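Local coordinates for protein subclass B3 metallo-beta-lactamase (Sphingobium indicum, PDB 7LUU) that probably inactivates beta-lactam antibiotics by hydrolysing their ring at an active site that holds two zinc ions, at residues 220-225 with 264-269; 92-97 with 123-128; 86-91 with 115-120; 159-164 with 199-204. All blocks are in the same frame, centred on the assembly; numbering follows the deposited sequence.

Contact 1: 220-225 with 264-269; sequences IVFASS and ISAHPD. With ZN (zinc ion), chain C.
F222 holds CG anti to its backbone N (chi1 -170°), and I264 holds its CG2 branch anti to its own N, which brings the methyl obliquely against the phenyl ring, with F222 CD2 3.7 Å from I264 CG2. The other branch of I264 reaches back along the neighbouring strand, where its CD1 lies 3.9 Å from I220 CG2. Further on, F222 CE1 sits 4.1 Å from A266 CA, so one ring spans two residues of the partner segment.

Beneath these side chains the strands pair in parallel. I264 is gripped at both ends of its backbone: its N donates to V221 O (2.8 Å, nearly straight) and its O accepts from A223 N. A third bond, A266 N to A223 O at 3.1 Å, carries the ladder one residue past strand 262-265. The two strands and helix 242-257 between them form a beta-alpha-beta unit, placed in the second sheet of the metallo-beta-lactamase fold.

Just beyond the strand the chain turns at A266. S265 OG braces that turn by donating to H267 O at 2.6 Å, from well above the carbonyl plane. H267 then points NE2 at the zinc ion of chain C, 2.0 Å away, where D126, H127 and two waters also bind. Just past strand 216-223, S225 OG accepts from the backbone N of N227 and also bonds a glycerol, probably from the crystallisation liquor.

The chemistry thus changes over a few residues: apolar packing and backbone bonds fix the strand ends, and the turn that follows directly delivers the NE2 of H267 to the metal.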
loop_
_atom_site.group_PDB
_atom_site.type_symbol
_atom_site.label_atom_id
_atom_site.label_comp_id
_atom_site.label_asym_id
_atom_site.label_seq_id
_atom_site.Cartn_x
_atom_site.Cartn_y
_atom_site.Cartn_z
ATOM N N ILE A 220 13.757 -1.751 -5.076
ATOM C CA ILE A 220 12.551 -2.384 -4.542
ATOM C C ILE A 220 11.352 -1.497 -4.893
ATOM O O ILE A 220 11.398 -0.250 -4.786
ATOM C CB ILE A 220 12.648 -2.549 -3.010
ATOM C CG1 ILE A 220 13.895 -3.428 -2.682
ATOM C CG2 ILE A 220 11.407 -3.195 -2.482
ATOM C CD1 ILE A 220 14.002 -3.659 -1.113
ATOM N N VAL A 221 10.237 -2.135 -5.258
ATOM C CA VAL A 221 8.996 -1.433 -5.506
ATOM C C VAL A 221 7.943 -2.019 -4.576
ATOM O O VAL A 221 7.694 -3.223 -4.636
ATOM C CB VAL A 221 8.544 -1.640 -6.961
ATOM C CG1 VAL A 221 7.157 -0.988 -7.210
ATOM C CG2 VAL A 221 9.588 -0.970 -7.871
ATOM N N PHE A 222 7.260 -1.156 -3.792
ATOM C CA PHE A 222 6.101 -1.581 -3.010
ATOM C C PHE A 222 4.912 -1.039 -3.762
ATOM O O PHE A 222 4.668 0.187 -3.744
ATOM C CB PHE A 222 6.195 -1.035 -1.580
ATOM C CG PHE A 222 5.136 -1.635 -0.625
ATOM C CD1 PHE A 222 3.794 -1.442 -0.879
ATOM C CD2 PHE A 222 5.519 -2.450 0.468
ATOM C CE1 PHE A 222 2.843 -1.930 -0.017
ATOM C CE2 PHE A 222 4.563 -2.932 1.351
ATOM C CZ PHE A 222 3.224 -2.690 1.111
ATOM N N ALA A 223 4.224 -1.930 -4.495
ATOM C CA ALA A 223 3.173 -1.526 -5.459
ATOM C C ALA A 223 1.829 -1.454 -4.780
ATOM O O ALA A 223 1.458 -2.357 -4.025
ATOM C CB ALA A 223 3.095 -2.559 -6.615
ATOM N N SER A 224 1.107 -0.344 -5.003
ATOM C CA SER A 224 -0.294 -0.337 -4.606
ATOM C C SER A 224 -1.069 -1.356 -5.415
ATOM O O SER A 224 -0.640 -1.786 -6.506
ATOM C CB SER A 224 -0.944 1.033 -4.834
ATOM O OG SER A 224 -1.122 1.236 -6.266
ATOM N N SER A 225 -2.167 -1.829 -4.812
ATOM C CA SER A 225 -3.128 -2.587 -5.605
ATOM C C SER A 225 -3.449 -1.862 -6.893
ATOM O O SER A 225 -3.667 -0.654 -6.902
ATOM C CB SER A 225 -4.388 -2.797 -4.800
ATOM O OG SER A 225 -5.355 -3.506 -5.606
ATOM N N ILE A 264 7.094 -5.937 -4.196
ATOM C CA ILE A 264 6.222 -6.292 -3.057
ATOM C C ILE A 264 4.851 -5.757 -3.403
ATOM O O ILE A 264 4.714 -4.554 -3.599
ATOM C CB ILE A 264 6.704 -5.646 -1.751
ATOM C CG1 ILE A 264 8.099 -6.147 -1.367
ATOM C CG2 ILE A 264 5.685 -5.973 -0.600
ATOM C CD1 ILE A 264 8.809 -5.211 -0.367
ATOM N N SER A 265 3.838 -6.635 -3.501
ATOM C CA SER A 265 2.459 -6.192 -3.840
ATOM C C SER A 265 1.660 -5.995 -2.541
ATOM O O SER A 265 1.709 -6.848 -1.668
ATOM C CB SER A 265 1.816 -7.319 -4.698
ATOM O OG SER A 265 0.427 -7.088 -4.831
ATOM N N ALA A 266 0.895 -4.898 -2.425
ATOM C CA ALA A 266 0.067 -4.672 -1.214
ATOM C C ALA A 266 -0.749 -5.916 -0.803
ATOM O O ALA A 266 -0.747 -6.306 0.368
ATOM C CB ALA A 266 -0.892 -3.516 -1.457
ATOM N N HIS A 267 -1.440 -6.569 -1.744
ATOM C CA HIS A 267 -1.910 -7.935 -1.510
ATOM C C HIS A 267 -0.872 -8.868 -2.130
ATOM O O HIS A 267 -0.792 -8.921 -3.364
ATOM C CB HIS A 267 -3.263 -8.133 -2.225
ATOM C CG HIS A 267 -4.392 -7.378 -1.580
ATOM N ND1 HIS A 267 -5.130 -7.917 -0.538
ATOM C CD2 HIS A 267 -4.861 -6.133 -1.773
ATOM C CE1 HIS A 267 -6.036 -7.044 -0.157
ATOM N NE2 HIS A 267 -5.873 -5.928 -0.856
ATOM N N PRO A 268 -0.101 -9.633 -1.366
ATOM C CA PRO A 268 1.050 -10.322 -1.978
ATOM C C PRO A 268 0.619 -11.397 -2.980
ATOM O O PRO A 268 1.327 -11.603 -3.972
ATOM C CB PRO A 268 1.806 -10.895 -0.783
ATOM C CG PRO A 268 0.841 -10.824 0.366
ATOM C CD PRO A 268 -0.144 -9.722 0.108
ATOM N N ASP A 269 -0.573 -11.938 -2.844
ATOM C CA ASP A 269 -1.010 -12.963 -3.812
ATOM C C ASP A 269 -1.217 -12.404 -5.218
ATOM O O ASP A 269 -1.151 -13.160 -6.213
ATOM C CB ASP A 269 -2.283 -13.619 -3.318
ATOM C CG ASP A 269 -3.324 -12.601 -2.770
ATOM O OD1 ASP A 269 -3.074 -11.860 -1.721
ATOM O OD2 ASP A 269 -4.427 -12.596 -3.397
HETATM ZN ZN ZN C . -6.769 -4.128 -0.519
HETATM O O HOH W 1 -8.429 -2.601 -0.590
HETATM O O HOH W 2 -6.353 -3.457 -2.434
#

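Contact 2: 92-97 with 123-128; sequences GALPQA and PHYDHA. With ZN (zinc ion), chain C; ZN (zinc ion), chain B; SO4 (sulfate ion), chain D.
L94 and Y125 lie side by side and point the same way, with L94 CD2 at the edge of the tyrosine ring and in its plane, 3.4 Å from Y125 CD1. The same methyl rests 3.5 Å from Y125 O, so it touches ring and backbone at once. Y125 places CG between its backbone N and carbonyl carbon (chi1 72°), an arrangement that sets the ring alongside the leucine. At the far end of the ring, Y125 OH donates to O4 of a sulfate ion, probably from the crystallisation liquor, which R51 of helix 49-55 also holds.

The segment 123-128 belongs to the HXHXDH zinc-binding motif of the superfamily, with E122 here standing in the first histidine's place. H124 ND1 binds the chain B zinc, while D126 OD2 (2.1 Å) and H127 NE2 (2.0 Å) bind the chain C zinc. Water 1 bridges both metals, and it donates to D126 OD1 over 2.6 Å. In the short, weakly bonded helical turn, H124 O accepts from both H127 N and A128 N.

A93 has the most surface covered here, yet its methyl points away; its backbone does the touching. A93 CA makes a CH...O contact with D126 O at 3.3 Å, and water 3 donates to D126 O while accepting a weak bond from A93 N. Next to it, G92 N donates to H127 O at 2.8 Å.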
loop_
_atom_site.group_PDB
_atom_site.type_symbol
_atom_site.label_atom_id
_atom_site.label_comp_id
_atom_site.label_asym_id
_atom_site.label_seq_id
_atom_site.Cartn_x
_atom_site.Cartn_y
_atom_site.Cartn_z
ATOM N N GLY A 92 -0.453 -0.324 6.886
ATOM C CA GLY A 92 -0.785 -0.614 8.287
ATOM C C GLY A 92 -1.833 -1.691 8.454
ATOM O O GLY A 92 -2.302 -1.887 9.580
ATOM N N ALA A 93 -2.204 -2.408 7.397
ATOM C CA ALA A 93 -3.221 -3.458 7.474
ATOM C C ALA A 93 -4.498 -2.955 8.190
ATOM O O ALA A 93 -4.904 -1.785 8.048
ATOM C CB ALA A 93 -2.630 -4.752 8.092
ATOM N N LEU A 94 -5.199 -3.889 8.874
ATOM C CA LEU A 94 -6.474 -3.582 9.543
ATOM C C LEU A 94 -6.238 -2.939 10.913
ATOM O O LEU A 94 -5.129 -2.966 11.448
ATOM C CB LEU A 94 -7.249 -4.876 9.744
ATOM C CG LEU A 94 -7.721 -5.555 8.454
ATOM C CD1 LEU A 94 -8.294 -6.927 8.885
ATOM C CD2 LEU A 94 -8.827 -4.798 7.914
ATOM N N PRO A 95 -7.263 -2.314 11.516
ATOM C CA PRO A 95 -7.017 -1.678 12.824
ATOM C C PRO A 95 -6.434 -2.645 13.869
ATOM O O PRO A 95 -5.521 -2.293 14.634
ATOM C CB PRO A 95 -8.415 -1.168 13.226
ATOM C CG PRO A 95 -9.065 -0.848 11.809
ATOM C CD PRO A 95 -8.642 -2.047 10.994
ATOM N N GLN A 96 -6.982 -3.862 13.966
ATOM C CA GLN A 96 -6.493 -4.784 14.970
ATOM C C GLN A 96 -5.114 -5.335 14.632
ATOM O O GLN A 96 -4.521 -5.989 15.491
ATOM C CB GLN A 96 -7.508 -5.930 15.139
ATOM C CG GLN A 96 -7.647 -6.853 13.904
ATOM C CD GLN A 96 -8.794 -6.456 12.937
ATOM O OE1 GLN A 96 -9.049 -5.267 12.666
ATOM N NE2 GLN A 96 -9.472 -7.470 12.404
ATOM N N ALA A 97 -4.571 -5.023 13.434
ATOM C CA ALA A 97 -3.227 -5.474 13.094
ATOM C C ALA A 97 -2.159 -4.590 13.677
ATOM O O ALA A 97 -0.983 -4.982 13.689
ATOM C CB ALA A 97 -3.021 -5.494 11.591
ATOM N N PRO A 123 -6.253 4.564 0.699
ATOM C CA PRO A 123 -7.033 4.877 1.897
ATOM C C PRO A 123 -8.248 3.944 2.025
ATOM O O PRO A 123 -9.405 4.370 2.032
ATOM C CB PRO A 123 -7.425 6.347 1.656
ATOM C CG PRO A 123 -7.654 6.378 0.189
ATOM C CD PRO A 123 -6.612 5.454 -0.447
ATOM N N HIS A 124 -7.980 2.625 2.069
ATOM C CA HIS A 124 -8.995 1.628 2.325
ATOM C C HIS A 124 -8.605 0.900 3.602
ATOM O O HIS A 124 -7.405 0.849 3.961
ATOM C CB HIS A 124 -9.056 0.617 1.193
ATOM C CG HIS A 124 -9.799 1.105 -0.006
ATOM N ND1 HIS A 124 -9.854 0.376 -1.172
ATOM C CD2 HIS A 124 -10.551 2.223 -0.204
ATOM C CE1 HIS A 124 -10.628 1.035 -2.048
ATOM N NE2 HIS A 124 -11.067 2.149 -1.488
ATOM N N TYR A 125 -9.618 0.379 4.318
ATOM C CA TYR A 125 -9.309 -0.073 5.678
ATOM C C TYR A 125 -8.404 -1.317 5.751
ATOM O O TYR A 125 -7.836 -1.568 6.826
ATOM C CB TYR A 125 -10.643 -0.286 6.443
ATOM C CG TYR A 125 -11.459 -1.496 6.007
ATOM C CD1 TYR A 125 -11.052 -2.775 6.356
ATOM C CD2 TYR A 125 -12.648 -1.354 5.284
ATOM C CE1 TYR A 125 -11.766 -3.868 6.019
ATOM C CE2 TYR A 125 -13.400 -2.461 4.953
ATOM C CZ TYR A 125 -12.936 -3.712 5.299
ATOM O OH TYR A 125 -13.669 -4.838 4.968
ATOM N N ASP A 126 -8.218 -2.077 4.648
ATOM C CA ASP A 126 -7.325 -3.229 4.731
ATOM C C ASP A 126 -5.870 -2.831 4.518
ATOM O O ASP A 126 -4.987 -3.675 4.674
ATOM C CB ASP A 126 -7.731 -4.350 3.726
ATOM C CG ASP A 126 -7.858 -3.850 2.260
ATOM O OD1 ASP A 126 -8.308 -2.704 2.015
ATOM O OD2 ASP A 126 -7.550 -4.653 1.344
ATOM N N HIS A 127 -5.582 -1.548 4.201
ATOM C CA HIS A 127 -4.205 -1.069 4.124
ATOM C C HIS A 127 -3.960 0.109 5.015
ATOM O O HIS A 127 -2.849 0.293 5.490
ATOM C CB HIS A 127 -3.834 -0.677 2.653
ATOM C CG HIS A 127 -4.223 -1.743 1.671
ATOM N ND1 HIS A 127 -3.386 -2.808 1.393
ATOM C CD2 HIS A 127 -5.370 -1.981 1.003
ATOM C CE1 HIS A 127 -4.011 -3.657 0.573
ATOM N NE2 HIS A 127 -5.210 -3.170 0.318
ATOM N N ALA A 128 -4.978 0.921 5.269
ATOM C CA ALA A 128 -4.796 2.064 6.143
ATOM C C ALA A 128 -5.407 1.869 7.521
ATOM O O ALA A 128 -5.273 2.764 8.346
ATOM C CB ALA A 128 -5.422 3.315 5.488
HETATM ZN ZN ZN C . -6.769 -4.128 -0.519
HETATM ZN ZN ZN B . -8.514 -1.042 -1.730
HETATM S S SO4 D . -16.749 -4.034 3.005
HETATM O O1 SO4 D . -18.126 -3.575 3.172
HETATM O O2 SO4 D . -16.668 -5.120 2.025
HETATM O O3 SO4 D . -15.982 -2.889 2.498
HETATM O O4 SO4 D . -16.216 -4.510 4.294
HETATM O O HOH W 3 -1.800 -3.611 4.682
HETATM O O HOH W 1 -8.429 -2.601 -0.590
HETATM O O HOH W 2 -6.353 -3.457 -2.434
#

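Contact 3: 86-91 with 115-120; sequences GLVLID and IKFILS
Strands 87-90 and 115-119 pair in parallel, L87 beside I115 and I90 beside L119, as neighbours within the seven-stranded sheet of the metallo-beta-lactamase alpha-beta/beta-alpha sandwich. Helix 98-107 connects them in a beta-alpha-beta unit, and the strand directions diverge by only 15°.

The register slips by one residue after L87, a beta bulge at K116. Here L87 O takes K116 N at 2.8 Å, and F117 N is left buried without a partner in the model. Regular pairing resumes with L89 N to F117 O, L119 N to L89 O and D91 N to L119 O.

On one face V88 CG1 stands anti to the backbone N (chi1 177°), which turns it to L119 CG at 3.7 Å, and I90 CG1 meets L119 CD1; F117 and L119 also touch L185 in the other sheet. On the opposite face L89 CD2 meets I115 CD1 at 4.0 Å, while L87 crosses I115 at about a right angle. Helix 131-138 covers that side, with L134 against L89 and I118.

At the strand ends D91 OD2 is hydrogen-bonded to T121 OG1, while water 4 joins the two segments, donating to D91 OD1 at 2.7 Å and accepting from S120 OG at 2.6 Å.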
loop_
_atom_site.group_PDB
_atom_site.type_symbol
_atom_site.label_atom_id
_atom_site.label_comp_id
_atom_site.label_asym_id
_atom_site.label_seq_id
_atom_site.Cartn_x
_atom_site.Cartn_y
_atom_site.Cartn_z
ATOM N N GLY A 86 16.356 6.376 11.403
ATOM C CA GLY A 86 14.969 6.120 11.715
ATOM C C GLY A 86 14.405 5.073 10.783
ATOM O O GLY A 86 15.013 4.698 9.775
ATOM N N LEU A 87 13.208 4.639 11.125
ATOM C CA LEU A 87 12.562 3.538 10.399
ATOM C C LEU A 87 11.388 4.096 9.618
ATOM O O LEU A 87 10.751 5.083 10.024
ATOM C CB LEU A 87 12.080 2.431 11.353
ATOM C CG LEU A 87 13.180 1.958 12.347
ATOM C CD1 LEU A 87 12.547 1.021 13.338
ATOM C CD2 LEU A 87 14.309 1.212 11.618
ATOM N N VAL A 88 11.067 3.419 8.520
ATOM C CA VAL A 88 9.874 3.774 7.726
ATOM C C VAL A 88 9.014 2.522 7.572
ATOM O O VAL A 88 9.523 1.467 7.166
ATOM C CB VAL A 88 10.300 4.251 6.316
ATOM C CG1 VAL A 88 9.105 4.532 5.499
ATOM C CG2 VAL A 88 11.140 5.534 6.418
ATOM N N LEU A 89 7.725 2.630 7.857
ATOM C CA LEU A 89 6.769 1.547 7.574
ATOM C C LEU A 89 6.014 1.888 6.312
ATOM O O LEU A 89 5.767 3.067 6.061
ATOM C CB LEU A 89 5.798 1.508 8.755
ATOM C CG LEU A 89 5.235 0.277 9.386
ATOM C CD1 LEU A 89 6.170 -0.883 9.668
ATOM C CD2 LEU A 89 4.681 0.764 10.746
ATOM N N ILE A 90 5.568 0.865 5.577
ATOM C CA ILE A 90 4.687 1.005 4.437
ATOM C C ILE A 90 3.437 0.202 4.732
ATOM O O ILE A 90 3.499 -1.037 4.887
ATOM C CB ILE A 90 5.343 0.523 3.129
ATOM C CG1 ILE A 90 6.653 1.315 2.994
ATOM C CG2 ILE A 90 4.333 0.866 1.987
ATOM C CD1 ILE A 90 7.334 1.112 1.552
ATOM N N ASP A 91 2.311 0.931 4.800
ATOM C CA ASP A 91 0.949 0.458 5.105
ATOM C C ASP A 91 0.806 -0.047 6.541
ATOM O O ASP A 91 1.767 -0.087 7.344
ATOM C CB ASP A 91 0.490 -0.585 4.059
ATOM C CG ASP A 91 -0.000 0.092 2.770
ATOM O OD1 ASP A 91 -0.299 1.314 2.784
ATOM O OD2 ASP A 91 -0.102 -0.585 1.763
ATOM N N ILE A 115 10.168 4.671 14.424
ATOM C CA ILE A 115 9.493 4.785 13.129
ATOM C C ILE A 115 9.129 6.252 12.941
ATOM O O ILE A 115 8.391 6.841 13.752
ATOM C CB ILE A 115 8.235 3.888 13.072
ATOM C CG1 ILE A 115 8.668 2.404 13.150
ATOM C CG2 ILE A 115 7.450 4.170 11.745
ATOM C CD1 ILE A 115 7.523 1.424 13.458
ATOM N N LYS A 116 9.689 6.849 11.901
ATOM C CA LYS A 116 9.530 8.266 11.636
ATOM C C LYS A 116 8.415 8.543 10.630
ATOM O O LYS A 116 7.828 9.622 10.650
ATOM C CB LYS A 116 10.844 8.820 11.061
ATOM C CG LYS A 116 11.988 8.758 12.133
ATOM C CD LYS A 116 11.635 9.594 13.388
ATOM C CE LYS A 116 12.602 9.583 14.705
ATOM N NZ LYS A 116 11.908 9.267 16.073
ATOM N N PHE A 117 8.189 7.625 9.711
ATOM C CA PHE A 117 7.191 7.830 8.652
ATOM C C PHE A 117 6.447 6.529 8.423
ATOM O O PHE A 117 7.041 5.448 8.483
ATOM C CB PHE A 117 7.821 8.251 7.309
ATOM C CG PHE A 117 8.463 9.604 7.357
ATOM C CD1 PHE A 117 7.675 10.750 7.333
ATOM C CD2 PHE A 117 9.825 9.714 7.427
ATOM C CE1 PHE A 117 8.269 12.000 7.409
ATOM C CE2 PHE A 117 10.438 10.957 7.515
ATOM C CZ PHE A 117 9.636 12.116 7.491
ATOM N N ILE A 118 5.156 6.643 8.083
ATOM C CA ILE A 118 4.356 5.516 7.633
ATOM C C ILE A 118 3.835 5.919 6.256
ATOM O O ILE A 118 3.094 6.918 6.123
ATOM C CB ILE A 118 3.198 5.214 8.612
ATOM C CG1 ILE A 118 3.726 4.833 10.020
ATOM C CG2 ILE A 118 2.307 4.059 8.046
ATOM C CD1 ILE A 118 2.596 5.067 11.096
ATOM N N LEU A 119 4.251 5.180 5.216
ATOM C CA LEU A 119 3.794 5.484 3.843
ATOM C C LEU A 119 2.479 4.734 3.568
ATOM O O LEU A 119 2.301 3.615 4.012
ATOM C CB LEU A 119 4.871 5.062 2.811
ATOM C CG LEU A 119 6.299 5.488 3.219
ATOM C CD1 LEU A 119 7.198 5.101 2.021
ATOM C CD2 LEU A 119 6.480 6.954 3.552
ATOM N N SER A 120 1.546 5.351 2.843
ATOM C CA SER A 120 0.226 4.743 2.597
ATOM C C SER A 120 -0.001 4.527 1.096
ATOM O O SER A 120 0.047 5.496 0.333
ATOM C CB SER A 120 -0.872 5.643 3.182
ATOM O OG SER A 120 -2.174 5.191 2.809
HETATM O O HOH W 4 -2.608 2.693 3.352
#

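Contact 4: 159-164 with 199-204; sequences KDDPQF and GHTMGS. With ZN (zinc ion), chain B.
The H200 imidazole and the Q163 amide meet obliquely, their planes 78° apart, with Q163 OE1 3.5 Å from H200 CE1. Over one face of the imidazole, toward its rim, lies water 6, which is also 2.9 Å from Q163 OE1 and 2.8 Å from H200 O. The ring is fixed at both nitrogens: NE2 binds the chain B zinc at 2.0 Å, and ND1 is hydrogen-bonded to the backbone O of N227.

P162 CD rests 3.5 Å from H200 O. Beside it, D161 CG stands anti to the backbone N (chi1 -176°), which turns the carboxylate to the methyl of T201, OD2 to CG2 3.9 Å. D161 OD1 accepts from Q163 N in an Asx turn, while OD2 bonds NE2 of H124; D161 is therefore a second-shell residue that orients a zinc ligand.

D160 OD2 approaches M202 CG to 3.5 Å, and water 5 donates to D160 OD1 and accepts from M202 N. D160 OD1 also forms a salt bridge with R147 of helix 146-154.

Both loops abut helix 242-257: P162 packs on I244, and M202 on P243 and I244. The 199-204 loop joins strands 190-196 and 205-213 of the six-stranded sheet, while 159-164 follows helix 146-154.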
loop_
_atom_site.group_PDB
_atom_site.type_symbol
_atom_site.label_atom_id
_atom_site.label_comp_id
_atom_site.label_asym_id
_atom_site.label_seq_id
_atom_site.Cartn_x
_atom_site.Cartn_y
_atom_site.Cartn_z
ATOM N N LYS A 159 -16.128 10.177 -2.876
ATOM C CA LYS A 159 -17.260 10.009 -3.796
ATOM C C LYS A 159 -16.869 9.351 -5.111
ATOM O O LYS A 159 -17.715 8.655 -5.715
ATOM C CB LYS A 159 -17.925 11.365 -4.056
ATOM C CG LYS A 159 -18.761 11.834 -2.812
ATOM C CD LYS A 159 -19.373 13.202 -3.054
ATOM C CE LYS A 159 -20.019 13.735 -1.781
ATOM N NZ LYS A 159 -20.793 14.973 -2.103
ATOM N N ASP A 160 -15.633 9.568 -5.604
ATOM C CA ASP A 160 -15.219 8.946 -6.859
ATOM C C ASP A 160 -14.504 7.621 -6.663
ATOM O O ASP A 160 -13.966 7.092 -7.619
ATOM C CB ASP A 160 -14.330 9.877 -7.712
ATOM C CG ASP A 160 -13.006 10.258 -7.063
ATOM O OD1 ASP A 160 -12.648 9.787 -5.925
ATOM O OD2 ASP A 160 -12.286 11.057 -7.724
ATOM N N ASP A 161 -14.480 7.082 -5.448
ATOM C CA ASP A 161 -13.895 5.772 -5.226
ATOM C C ASP A 161 -14.825 4.733 -5.817
ATOM O O ASP A 161 -16.038 4.799 -5.560
ATOM C CB ASP A 161 -13.753 5.605 -3.706
ATOM C CG ASP A 161 -13.076 4.325 -3.277
ATOM O OD1 ASP A 161 -13.148 3.299 -3.942
ATOM O OD2 ASP A 161 -12.477 4.391 -2.188
ATOM N N PRO A 162 -14.316 3.793 -6.629
ATOM C CA PRO A 162 -15.196 2.725 -7.164
ATOM C C PRO A 162 -15.927 1.961 -6.076
ATOM O O PRO A 162 -16.991 1.415 -6.340
ATOM C CB PRO A 162 -14.224 1.788 -7.923
ATOM C CG PRO A 162 -13.061 2.706 -8.409
ATOM C CD PRO A 162 -12.947 3.694 -7.175
ATOM N N GLN A 163 -15.405 1.937 -4.839
ATOM C CA GLN A 163 -16.041 1.205 -3.751
ATOM C C GLN A 163 -16.818 2.135 -2.814
ATOM O O GLN A 163 -17.206 1.710 -1.731
ATOM C CB GLN A 163 -15.004 0.402 -2.953
ATOM C CG GLN A 163 -14.372 -0.701 -3.801
ATOM C CD GLN A 163 -13.385 -1.526 -3.052
ATOM O OE1 GLN A 163 -12.179 -1.610 -3.421
ATOM N NE2 GLN A 163 -13.866 -2.181 -2.019
ATOM N N PHE A 164 -17.123 3.361 -3.252
ATOM C CA PHE A 164 -17.902 4.296 -2.406
ATOM C C PHE A 164 -19.181 3.664 -1.832
ATOM O O PHE A 164 -19.500 3.821 -0.623
ATOM C CB PHE A 164 -18.228 5.533 -3.247
ATOM C CG PHE A 164 -19.093 6.512 -2.530
ATOM C CD1 PHE A 164 -18.563 7.285 -1.497
ATOM C CD2 PHE A 164 -20.470 6.684 -2.871
ATOM C CE1 PHE A 164 -19.369 8.192 -0.805
ATOM C CE2 PHE A 164 -21.260 7.595 -2.172
ATOM C CZ PHE A 164 -20.706 8.363 -1.155
ATOM N N GLY A 199 -6.186 4.092 -10.022
ATOM C CA GLY A 199 -7.075 3.173 -10.716
ATOM C C GLY A 199 -7.941 2.461 -9.692
ATOM O O GLY A 199 -9.163 2.431 -9.738
ATOM N N HIS A 200 -7.277 1.777 -8.755
ATOM C CA HIS A 200 -8.052 1.145 -7.689
ATOM C C HIS A 200 -8.770 2.210 -6.879
ATOM O O HIS A 200 -9.970 2.069 -6.540
ATOM C CB HIS A 200 -7.074 0.311 -6.847
ATOM C CG HIS A 200 -7.715 -0.387 -5.690
ATOM N ND1 HIS A 200 -8.506 -1.512 -5.837
ATOM C CD2 HIS A 200 -7.696 -0.093 -4.365
ATOM C CE1 HIS A 200 -8.958 -1.881 -4.639
ATOM N NE2 HIS A 200 -8.462 -1.051 -3.736
ATOM N N THR A 201 -8.041 3.293 -6.577
ATOM C CA THR A 201 -8.622 4.564 -6.117
ATOM C C THR A 201 -7.844 5.663 -6.807
ATOM O O THR A 201 -6.777 5.426 -7.374
ATOM C CB THR A 201 -8.519 4.765 -4.600
ATOM O OG1 THR A 201 -7.154 4.982 -4.214
ATOM C CG2 THR A 201 -9.065 3.557 -3.805
ATOM N N MET A 202 -8.352 6.894 -6.712
ATOM C CA MET A 202 -7.625 7.965 -7.408
ATOM C C MET A 202 -6.287 8.336 -6.765
ATOM O O MET A 202 -5.392 8.834 -7.471
ATOM C CB MET A 202 -8.509 9.204 -7.522
ATOM C CG MET A 202 -9.540 9.138 -8.668
ATOM S SD MET A 202 -8.889 8.789 -10.302
ATOM C CE MET A 202 -7.835 10.253 -10.555
ATOM N N GLY A 203 -6.137 8.126 -5.471
ATOM C CA GLY A 203 -4.949 8.475 -4.724
ATOM C C GLY A 203 -4.027 7.308 -4.464
ATOM O O GLY A 203 -3.075 7.465 -3.681
ATOM N N SER A 204 -4.266 6.158 -5.088
ATOM C CA SER A 204 -3.360 5.030 -4.879
ATOM C C SER A 204 -1.931 5.400 -5.278
ATOM O O SER A 204 -1.702 6.086 -6.302
ATOM C CB SER A 204 -3.830 3.828 -5.705
ATOM O OG SER A 204 -5.068 3.311 -5.144
HETATM ZN ZN ZN B . -8.514 -1.042 -1.730
HETATM O O HOH W 5 -10.752 7.617 -5.404
HETATM O O HOH W 6 -11.428 -0.151 -5.783
HETATM O O HOH W 1 -8.429 -2.601 -0.590
#

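Contacts 1 and 3 are parallel strand pairs inside beta-alpha-beta units, one in each sheet of the sandwich; F222 of the first packs on I90 and D91 of the third. Both combine backbone ladders with apolar packing, aromatic in contact 1 and aliphatic in contact 3. Contact 2 joins a loop to a short helical turn, contact 4 two loops, with one direct hydrogen bond across contact 2 and none across contact 4; waters and van der Waals packing do the rest, the zinc ligands coming from one segment of each. All four are largely buried; contact 4 includes partly exposed D160 and M202, contact 3 surface K116. Contacts 1 and 2 share the chain C zinc, 2 and 4 the chain B zinc.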